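Local coordinates for virulence protein vsdE (Salmonella enterica, PDB 5LQ6), which is a cysteine hydrolase effector that suppresses host immune responses and contributes to Salmonella virulence, at residues Y140-A152 and S163-Y175. The protein carries 4 engineered substitutions. Numbering follows the deposited sequence.
Sequences YDIKRESSFIISA and SRHDFNAVVISEY. Engineered in segment 163-175: Ser163 (natural residue Cys), Ser173 (natural residue Cys).
Val171 sets its CG1 squarely over the Tyr140 ring, 3.6 Å from the centroid and only 8° off the normal, while Arg144 CD covers the opposite face nearer the rim and Glu145 O sits at the edge, in plane. Beyond the ring, in the conformer modelled here, OG of the engineered Ser173 donates to Tyr140 OH at 2.9 Å, a bond that the second conformer of Ser173 makes doubtful. The second ring, Phe167, has Ile150 CB over one face, offset toward the rim, with CG2 of Ile150 3.5 Å from CZ of Phe167, and Ala152 CB at its edge. Phe167 carries its ring there with CG wedged between the backbone N and the carbonyl carbon (chi1 54°), which brings the far end of the ring close to strand 147-152, over Ile150. Ile150 CD1 also meets Ala169 CB on the sheet face that carries Phe148, Ile150, Ala152, Phe167 and Ala169.

On the sheet face of Ser147, Ile149, Ser151, Asp166 and Asn168, Ser151 OG donates to Asp166 OD1 over 2.7 Å, coming from above the carboxylate plane. Arg164 NH2 forms a salt bridge with the same OD1 at 2.9 Å, and Arg212 takes OD2, so both oxygens of this buried carboxylate have partners. Farther along, one water joins Ser147 OG, Phe148 O and Asn168 ND2; this ND2 also bonds Ser80 O.

Backbone bonds run in antiparallel register from Ala152–His165 to Phe148–Ala169, and Val171 N to Ser146 O (2.8 Å) continues them. The two strands form the central hairpin of a four-stranded antiparallel sheet, a framework consistent with the papain-like peptidase clan; it carries His165, hydrogen-bonded to Asp185 and touching Cys76, probably as a Cys-His-Asp catalytic triad.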
ATOM      1  N   TYR A 140      -4.472 -13.336  -8.600  1.00 14.02           N
ATOM      2  CA  TYR A 140      -3.808 -13.107  -9.856  1.00 13.59           C
ATOM      3  C   TYR A 140      -4.119 -14.236 -10.848  1.00 13.52           C
ATOM      4  O   TYR A 140      -4.328 -13.957 -12.027  1.00 13.82           O
ATOM      5  CB  TYR A 140      -2.285 -13.012  -9.652  1.00 14.29           C
ATOM      6  CG  TYR A 140      -1.506 -12.682 -10.892  1.00 13.01           C
ATOM      7  CD1 TYR A 140      -1.396 -11.404 -11.372  1.00 13.30           C
ATOM      8  CD2 TYR A 140      -0.923 -13.723 -11.620  1.00 13.47           C
ATOM      9  CE1 TYR A 140      -0.713 -11.125 -12.541  1.00 14.82           C
ATOM     10  CE2 TYR A 140      -0.223 -13.435 -12.741  1.00 13.82           C
ATOM     11  CZ  TYR A 140      -0.147 -12.170 -13.221  1.00 14.41           C
ATOM     12  OH  TYR A 140       0.577 -11.889 -14.360  1.00 18.75           O
ATOM     13  N   ASP A 141      -4.096 -15.453 -10.358  1.00 13.58           N
ATOM     14  CA  ASP A 141      -4.382 -16.623 -11.216  1.00 15.31           C
ATOM     15  C   ASP A 141      -5.751 -16.524 -11.857  1.00 18.58           C
ATOM     16  O   ASP A 141      -5.907 -16.890 -13.028  1.00 19.17           O
ATOM     17  CB  ASP A 141      -4.242 -17.879 -10.413  1.00 19.22           C
ATOM     18  CG  ASP A 141      -4.257 -19.078 -11.297  1.00 27.22           C
ATOM     19  OD1 ASP A 141      -3.308 -19.195 -12.117  1.00 27.54           O
ATOM     20  OD2 ASP A 141      -5.224 -19.830 -11.129  1.00 31.95           O
ATOM     21  N   ILE A 142      -6.738 -16.020 -11.124  1.00 16.92           N
ATOM     22  CA  ILE A 142      -8.122 -16.035 -11.642  1.00 19.07           C
ATOM     23  C   ILE A 142      -8.480 -14.781 -12.375  1.00 19.23           C
ATOM     24  O   ILE A 142      -9.203 -14.855 -13.381  1.00 22.41           O
ATOM     25  CB  ILE A 142      -9.116 -16.334 -10.512  1.00 21.82           C
ATOM     26  CG1 ILE A 142      -8.870 -17.730  -9.966  1.00 26.88           C
ATOM     27  CG2 ILE A 142     -10.565 -16.189 -11.011  1.00 26.88           C
ATOM     28  CD1 ILE A 142      -9.390 -17.881  -8.558  1.00 31.00           C
ATOM     29  N   LYS A 143      -7.990 -13.609 -11.931  1.00 16.57           N
ATOM     30  CA  LYS A 143      -8.396 -12.327 -12.417  1.00 19.31           C
ATOM     31  C   LYS A 143      -7.295 -11.411 -12.874  1.00 16.21           C
ATOM     32  O   LYS A 143      -7.541 -10.288 -13.350  1.00 18.77           O
ATOM     33  CB  LYS A 143      -9.225 -11.578 -11.337  1.00 22.94           C
ATOM     34  CG  LYS A 143     -10.454 -12.309 -10.810  1.00 30.00           C
ATOM     35  CD  LYS A 143     -11.502 -12.364 -11.902  1.00 39.32           C
ATOM     36  CE  LYS A 143     -12.874 -12.760 -11.350  1.00 43.37           C
ATOM     37  NZ  LYS A 143     -13.872 -12.629 -12.451  1.00 49.42           N
ATOM     38  N   ARG A 144      -6.026 -11.825 -12.677  1.00 15.00           N
ATOM     39  CA  ARG A 144      -4.881 -11.043 -13.055  1.00 16.44           C
ATOM     40  C   ARG A 144      -4.795  -9.706 -12.297  1.00 14.79           C
ATOM     41  O   ARG A 144      -4.181  -8.788 -12.774  1.00 17.59           O
ATOM     42  CB  ARG A 144      -4.758 -10.847 -14.551  1.00 17.35           C
ATOM     43  CG  ARG A 144      -4.445 -12.125 -15.316  1.00 16.18           C
ATOM     44  CD  ARG A 144      -3.057 -12.710 -15.041  1.00 15.98           C
ATOM     45  NE  ARG A 144      -2.763 -13.830 -15.960  1.00 14.72           N
ATOM     46  CZ  ARG A 144      -3.140 -15.074 -15.749  1.00 14.81           C
ATOM     47  NH1 ARG A 144      -3.823 -15.424 -14.680  1.00 13.92           N
ATOM     48  NH2 ARG A 144      -2.871 -15.975 -16.655  1.00 15.10           N
ATOM     49  N   GLU A 145      -5.377  -9.720 -11.120  1.00 16.38           N
ATOM     50  CA  GLU A 145      -5.236  -8.621 -10.148  1.00 17.23           C
ATOM     51  C   GLU A 145      -3.799  -8.738  -9.548  1.00 14.41           C
ATOM     52  O   GLU A 145      -3.449  -9.785  -9.056  1.00 14.80           O
ATOM     53  CB  GLU A 145      -6.288  -8.707  -9.078  1.00 20.88           C
ATOM     54  CG  GLU A 145      -7.712  -8.482  -9.564  1.00 26.66           C
ATOM     55  CD  GLU A 145      -8.808  -8.947  -8.604  1.00 34.60           C
ATOM     56  OE1 GLU A 145      -8.552  -9.372  -7.438  1.00 35.36           O
ATOM     57  OE2 GLU A 145      -9.990  -8.895  -9.047  1.00 43.74           O
ATOM     58  N   SER A 146      -3.039  -7.644  -9.629  1.00 14.24           N
ATOM     59  CA  SER A 146      -1.601  -7.706  -9.397  1.00 13.47           C
ATOM     60  C   SER A 146      -1.051  -6.737  -8.382  1.00 14.27           C
ATOM     61  O   SER A 146       0.144  -6.765  -8.129  1.00 16.61           O
ATOM     62  CB  SER A 146      -0.804  -7.537 -10.669  1.00 16.88           C
ATOM     63  OG  SER A 146      -1.131  -6.279 -11.243  1.00 21.60           O
ATOM     64  N   SER A 147      -1.860  -5.847  -7.822  1.00 13.00           N
ATOM     65  CA  SER A 147      -1.388  -4.851  -6.885  1.00 12.17           C
ATOM     66  C   SER A 147      -2.315  -4.664  -5.703  1.00 10.90           C
ATOM     67  O   SER A 147      -3.549  -4.520  -5.880  1.00 11.58           O
ATOM     68  CB  SER A 147      -1.219  -3.533  -7.622  1.00 12.47           C
ATOM     69  OG  SER A 147      -0.790  -2.502  -6.718  1.00 13.16           O
ATOM     70  N   PHE A 148      -1.765  -4.692  -4.492  1.00 10.65           N
ATOM     71  CA  PHE A 148      -2.551  -4.734  -3.278  1.00 10.43           C
ATOM     72  C   PHE A 148      -1.919  -3.909  -2.174  1.00  9.95           C
ATOM     73  O   PHE A 148      -0.707  -3.715  -2.160  1.00  9.90           O
ATOM     74  CB  PHE A 148      -2.720  -6.168  -2.776  1.00 12.27           C
ATOM     75  CG  PHE A 148      -3.267  -7.131  -3.808  1.00 13.15           C
ATOM     76  CD1 PHE A 148      -2.411  -7.732  -4.720  1.00 15.91           C
ATOM     77  CD2 PHE A 148      -4.640  -7.301  -3.907  1.00 17.33           C
ATOM     78  CE1 PHE A 148      -2.924  -8.560  -5.702  1.00 16.21           C
ATOM     79  CE2 PHE A 148      -5.142  -8.155  -4.903  1.00 18.93           C
ATOM     80  CZ  PHE A 148      -4.249  -8.739  -5.773  1.00 18.90           C
ATOM     81  N   ILE A 149      -2.746  -3.457  -1.240  1.00 10.43           N
ATOM     82  CA  ILE A 149      -2.284  -2.863   0.009  1.00  9.56           C
ATOM     83  C   ILE A 149      -2.527  -3.899   1.111  1.00  9.94           C
ATOM     84  O   ILE A 149      -3.632  -4.464   1.184  1.00 11.92           O
ATOM     85  CB  ILE A 149      -2.960  -1.539   0.392  1.00 10.71           C
ATOM     86  CG1 ILE A 149      -2.827  -0.511  -0.734  1.00 11.38           C
ATOM     87  CG2 ILE A 149      -2.395  -0.980   1.679  1.00 10.32           C
ATOM     88  CD1 ILE A 149      -3.672   0.766  -0.521  1.00 13.15           C
ATOM     89  N   ILE A 150      -1.518  -4.119   1.945  1.00  9.75           N
ATOM     90  CA  ILE A 150      -1.636  -5.075   3.045  1.00 11.50           C
ATOM     91  C   ILE A 150      -1.722  -4.309   4.326  1.00 11.67           C
ATOM     92  O   ILE A 150      -0.923  -3.370   4.551  1.00 12.80           O
ATOM     93  CB  ILE A 150      -0.444  -6.021   3.111  1.00 13.02           C
ATOM     94  CG1 ILE A 150      -0.036  -6.520   1.725  1.00 14.91           C
ATOM     95  CG2 ILE A 150      -0.685  -7.150   4.105  1.00 14.64           C
ATOM     96  CD1 ILE A 150      -1.058  -7.306   1.023  1.00 15.79           C
ATOM     97  N   SER A 151      -2.634  -4.652   5.217  1.00 13.04           N
ATOM     98  CA  SER A 151      -2.725  -4.076   6.560  1.00 13.23           C
ATOM     99  C   SER A 151      -2.485  -5.190   7.562  1.00 16.43           C
ATOM    100  O   SER A 151      -3.182  -6.225   7.529  1.00 17.65           O
ATOM    101  CB  SER A 151      -4.108  -3.460   6.782  1.00 14.56           C
ATOM    102  OG  SER A 151      -4.353  -2.394   5.935  1.00 17.51           O
ATOM    103  N   ALA A 152      -1.479  -5.014   8.407  1.00 14.49           N
ATOM    104  CA  ALA A 152      -1.126  -5.982   9.435  1.00 15.25           C
ATOM    105  C   ALA A 152      -1.448  -5.398  10.790  1.00 14.95           C
ATOM    106  O   ALA A 152      -1.207  -4.231  11.078  1.00 17.40           O
ATOM    107  CB  ALA A 152       0.303  -6.331   9.339  1.00 16.34           C
ATOM    108  N   SER A 163       2.271  -3.271  16.279  1.00 17.19           N
ATOM    109  CA  SER A 163       1.518  -2.128  15.913  1.00 15.98           C
ATOM    110  C   SER A 163       0.878  -2.344  14.517  1.00 14.83           C
ATOM    111  O   SER A 163       1.297  -3.206  13.768  1.00 15.99           O
ATOM    112  CB  SER A 163       2.382  -0.863  15.877  1.00 22.32           C
ATOM    113  OG  SER A 163       3.630  -1.149  15.292  1.00 27.55           O
ATOM    114  N   ARG A 164      -0.091  -1.517  14.192  1.00 15.83           N
ATOM    115  CA  ARG A 164      -0.727  -1.554  12.885  1.00 15.56           C
ATOM    116  C   ARG A 164       0.275  -1.042  11.875  1.00 15.94           C
ATOM    117  O   ARG A 164       0.927  -0.016  12.093  1.00 17.05           O
ATOM    118  CB  ARG A 164      -1.940  -0.641  12.869  1.00 19.55           C
ATOM    119  CG  ARG A 164      -2.412  -0.266  11.455  1.00 27.22           C
ATOM    120  CD  ARG A 164      -3.503  -1.103  10.898  1.00 36.42           C
ATOM    121  NE  ARG A 164      -3.787  -0.711   9.503  1.00 38.21           N
ATOM    122  CZ  ARG A 164      -4.438   0.390   9.115  1.00 33.56           C
ATOM    123  NH1 ARG A 164      -4.826   1.327   9.987  1.00 40.31           N
ATOM    124  NH2 ARG A 164      -4.719   0.560   7.839  1.00 26.23           N
ATOM    125  N   HIS A 165       0.373  -1.728  10.747  1.00 14.90           N
ATOM    126  CA  HIS A 165       1.286  -1.312   9.705  1.00 13.27           C
ATOM    127  C   HIS A 165       0.698  -1.657   8.361  1.00 12.94           C
ATOM    128  O   HIS A 165       0.292  -2.802   8.151  1.00 13.94           O
ATOM    129  CB  HIS A 165       2.603  -2.006   9.884  1.00 13.68           C
ATOM    130  CG  HIS A 165       3.674  -1.561   8.950  1.00 13.60           C
ATOM    131  ND1 HIS A 165       4.031  -0.250   8.773  1.00 18.62           N
ATOM    132  CD2 HIS A 165       4.507  -2.278   8.152  1.00 13.97           C
ATOM    133  CE1 HIS A 165       5.052  -0.180   7.930  1.00 19.40           C
ATOM    134  NE2 HIS A 165       5.346  -1.388   7.535  1.00 15.41           N
ATOM    135  N   ASP A 166       0.711  -0.695   7.441  1.00 11.29           N
ATOM    136  CA  ASP A 166       0.355  -0.929   6.051  1.00 11.73           C
ATOM    137  C   ASP A 166       1.598  -0.971   5.180  1.00 11.70           C
ATOM    138  O   ASP A 166       2.568  -0.300   5.434  1.00 12.12           O
ATOM    139  CB  ASP A 166      -0.560   0.165   5.490  1.00 12.61           C
ATOM    140  CG  ASP A 166      -2.030   0.015   5.860  1.00 15.03           C
ATOM    141  OD1 ASP A 166      -2.344  -0.758   6.778  1.00 16.94           O
ATOM    142  OD2 ASP A 166      -2.857   0.687   5.216  1.00 17.58           O
ATOM    143  N   PHE A 167       1.532  -1.814   4.150  1.00 10.37           N
ATOM    144  CA  PHE A 167       2.571  -1.957   3.150  1.00 10.08           C
ATOM    145  C   PHE A 167       1.922  -2.470   1.861  1.00  9.80           C
ATOM    146  O   PHE A 167       0.700  -2.470   1.752  1.00 10.87           O
ATOM    147  CB  PHE A 167       3.750  -2.790   3.652  1.00 12.25           C
ATOM    148  CG  PHE A 167       3.374  -4.154   4.190  1.00 11.04           C
ATOM    149  CD1 PHE A 167       2.843  -4.271   5.444  1.00 13.55           C
ATOM    150  CD2 PHE A 167       3.517  -5.299   3.413  1.00 11.64           C
ATOM    151  CE1 PHE A 167       2.510  -5.512   5.959  1.00 13.41           C
ATOM    152  CE2 PHE A 167       3.170  -6.538   3.924  1.00 13.66           C
ATOM    153  CZ  PHE A 167       2.647  -6.634   5.176  1.00 13.02           C
ATOM    154  N   ASN A 168       2.703  -2.842   0.891  1.00 10.13           N
ATOM    155  CA  ASN A 168       2.202  -3.154  -0.446  1.00 11.15           C
ATOM    156  C   ASN A 168       2.656  -4.509  -0.933  1.00 10.42           C
ATOM    157  O   ASN A 168       3.601  -5.102  -0.421  1.00 10.82           O
ATOM    158  CB  ASN A 168       2.618  -2.083  -1.473  1.00 11.39           C
ATOM    159  CG  ASN A 168       2.110  -0.696  -1.122  1.00 11.53           C
ATOM    160  OD1 ASN A 168       2.591  -0.057  -0.193  1.00 12.53           O
ATOM    161  ND2 ASN A 168       1.118  -0.248  -1.873  1.00 12.12           N
ATOM    162  N   ALA A 169       1.952  -5.053  -1.914  1.00 10.33           N
ATOM    163  CA  ALA A 169       2.359  -6.303  -2.532  1.00 11.48           C
ATOM    164  C   ALA A 169       1.991  -6.193  -4.027  1.00 12.55           C
ATOM    165  O   ALA A 169       0.879  -5.762  -4.373  1.00 12.45           O
ATOM    166  CB  ALA A 169       1.683  -7.480  -1.901  1.00 13.47           C
ATOM    167  N   VAL A 170       2.919  -6.587  -4.898  1.00 11.74           N
ATOM    168  CA  VAL A 170       2.693  -6.604  -6.325  1.00 13.03           C
ATOM    169  C   VAL A 170       3.167  -7.919  -6.897  1.00 12.49           C
ATOM    170  O   VAL A 170       4.243  -8.396  -6.562  1.00 14.63           O
ATOM    171  CB  VAL A 170       3.391  -5.440  -7.032  1.00 14.77           C
ATOM    172  CG1 VAL A 170       3.246  -5.460  -8.549  1.00 17.73           C
ATOM    173  CG2 VAL A 170       2.877  -4.080  -6.540  1.00 15.84           C
ATOM    174  N   VAL A 171       2.366  -8.484  -7.773  1.00 11.20           N
ATOM    175  CA  VAL A 171       2.768  -9.707  -8.517  1.00 11.35           C
ATOM    176  C   VAL A 171       3.627  -9.312  -9.696  1.00 11.08           C
ATOM    177  O   VAL A 171       3.244  -8.454 -10.527  1.00 13.60           O
ATOM    178  CB  VAL A 171       1.523 -10.488  -8.986  1.00 10.57           C
ATOM    179  CG1 VAL A 171       1.935 -11.701  -9.805  1.00 12.13           C
ATOM    180  CG2 VAL A 171       0.640 -10.884  -7.828  1.00 11.90           C
ATOM    181  N   ILE A 172       4.807  -9.897  -9.737  1.00 11.73           N
ATOM    182  CA  ILE A 172       5.801  -9.656 -10.787  0.53 12.55           C
ATOM    183  C   ILE A 172       5.840 -10.869 -11.695  1.00 12.59           C
ATOM    184  O   ILE A 172       5.994 -11.979 -11.214  1.00 12.54           O
ATOM    185  CB  ILE A 172       7.208  -9.391 -10.222  0.53 13.93           C
ATOM    186  CG1 ILE A 172       7.173  -8.203  -9.252  0.53 14.86           C
ATOM    187  CG2 ILE A 172       8.205  -9.171 -11.375  0.53 14.67           C
ATOM    188  CD1 ILE A 172       8.526  -7.831  -8.675  0.53 15.40           C
ATOM    189  N   SER A 173       5.716 -10.599 -13.000  1.00 14.08           N
ATOM    190  CA  SER A 173       5.797 -11.641 -14.027  0.63 16.20           C
ATOM    191  C   SER A 173       6.999 -11.401 -14.925  1.00 16.92           C
ATOM    192  O   SER A 173       6.966 -10.503 -15.779  1.00 21.16           O
ATOM    193  CB  SER A 173       4.487 -11.646 -14.818  0.63 18.36           C
ATOM    194  OG  SER A 173       3.441 -12.063 -13.983  0.63 21.43           O
ATOM    195  N   GLU A 174       8.057 -12.163 -14.698  1.00 15.01           N
ATOM    196  CA  GLU A 174       9.314 -12.109 -15.450  1.00 16.20           C
ATOM    197  C   GLU A 174       9.266 -13.179 -16.521  1.00 16.76           C
ATOM    198  O   GLU A 174       8.610 -14.180 -16.397  1.00 15.94           O
ATOM    199  CB  GLU A 174      10.526 -12.324 -14.509  1.00 17.41           C
ATOM    200  CG  GLU A 174      10.777 -11.120 -13.579  1.00 19.44           C
ATOM    201  CD  GLU A 174      11.783 -11.369 -12.438  1.00 19.74           C
ATOM    202  OE1 GLU A 174      12.406 -12.462 -12.363  1.00 24.60           O
ATOM    203  OE2 GLU A 174      12.010 -10.425 -11.591  1.00 22.39           O
ATOM    204  N   TYR A 175      10.024 -12.936 -17.584  1.00 16.46           N
ATOM    205  CA  TYR A 175       9.973 -13.860 -18.725  1.00 16.46           C
ATOM    206  C   TYR A 175      10.271 -15.284 -18.341  1.00 14.61           C
ATOM    207  O   TYR A 175      11.298 -15.591 -17.726  1.00 14.80           O
ATOM    208  CB  TYR A 175      10.974 -13.388 -19.801  1.00 15.89           C
ATOM    209  CG  TYR A 175      10.869 -14.242 -21.066  1.00 15.88           C
ATOM    210  CD1 TYR A 175       9.842 -14.045 -21.954  1.00 16.06           C
ATOM    211  CD2 TYR A 175      11.750 -15.307 -21.294  1.00 16.25           C
ATOM    212  CE1 TYR A 175       9.679 -14.881 -23.065  1.00 16.93           C
ATOM    213  CE2 TYR A 175      11.606 -16.136 -22.400  1.00 17.16           C
ATOM    214  CZ  TYR A 175      10.574 -15.891 -23.294  1.00 17.90           C
ATOM    215  OH  TYR A 175      10.366 -16.708 -24.403  1.00 17.53           O
TER
HETATM  216  O   HOH W   1       0.042  -1.903  -4.187  1.00 12.75           O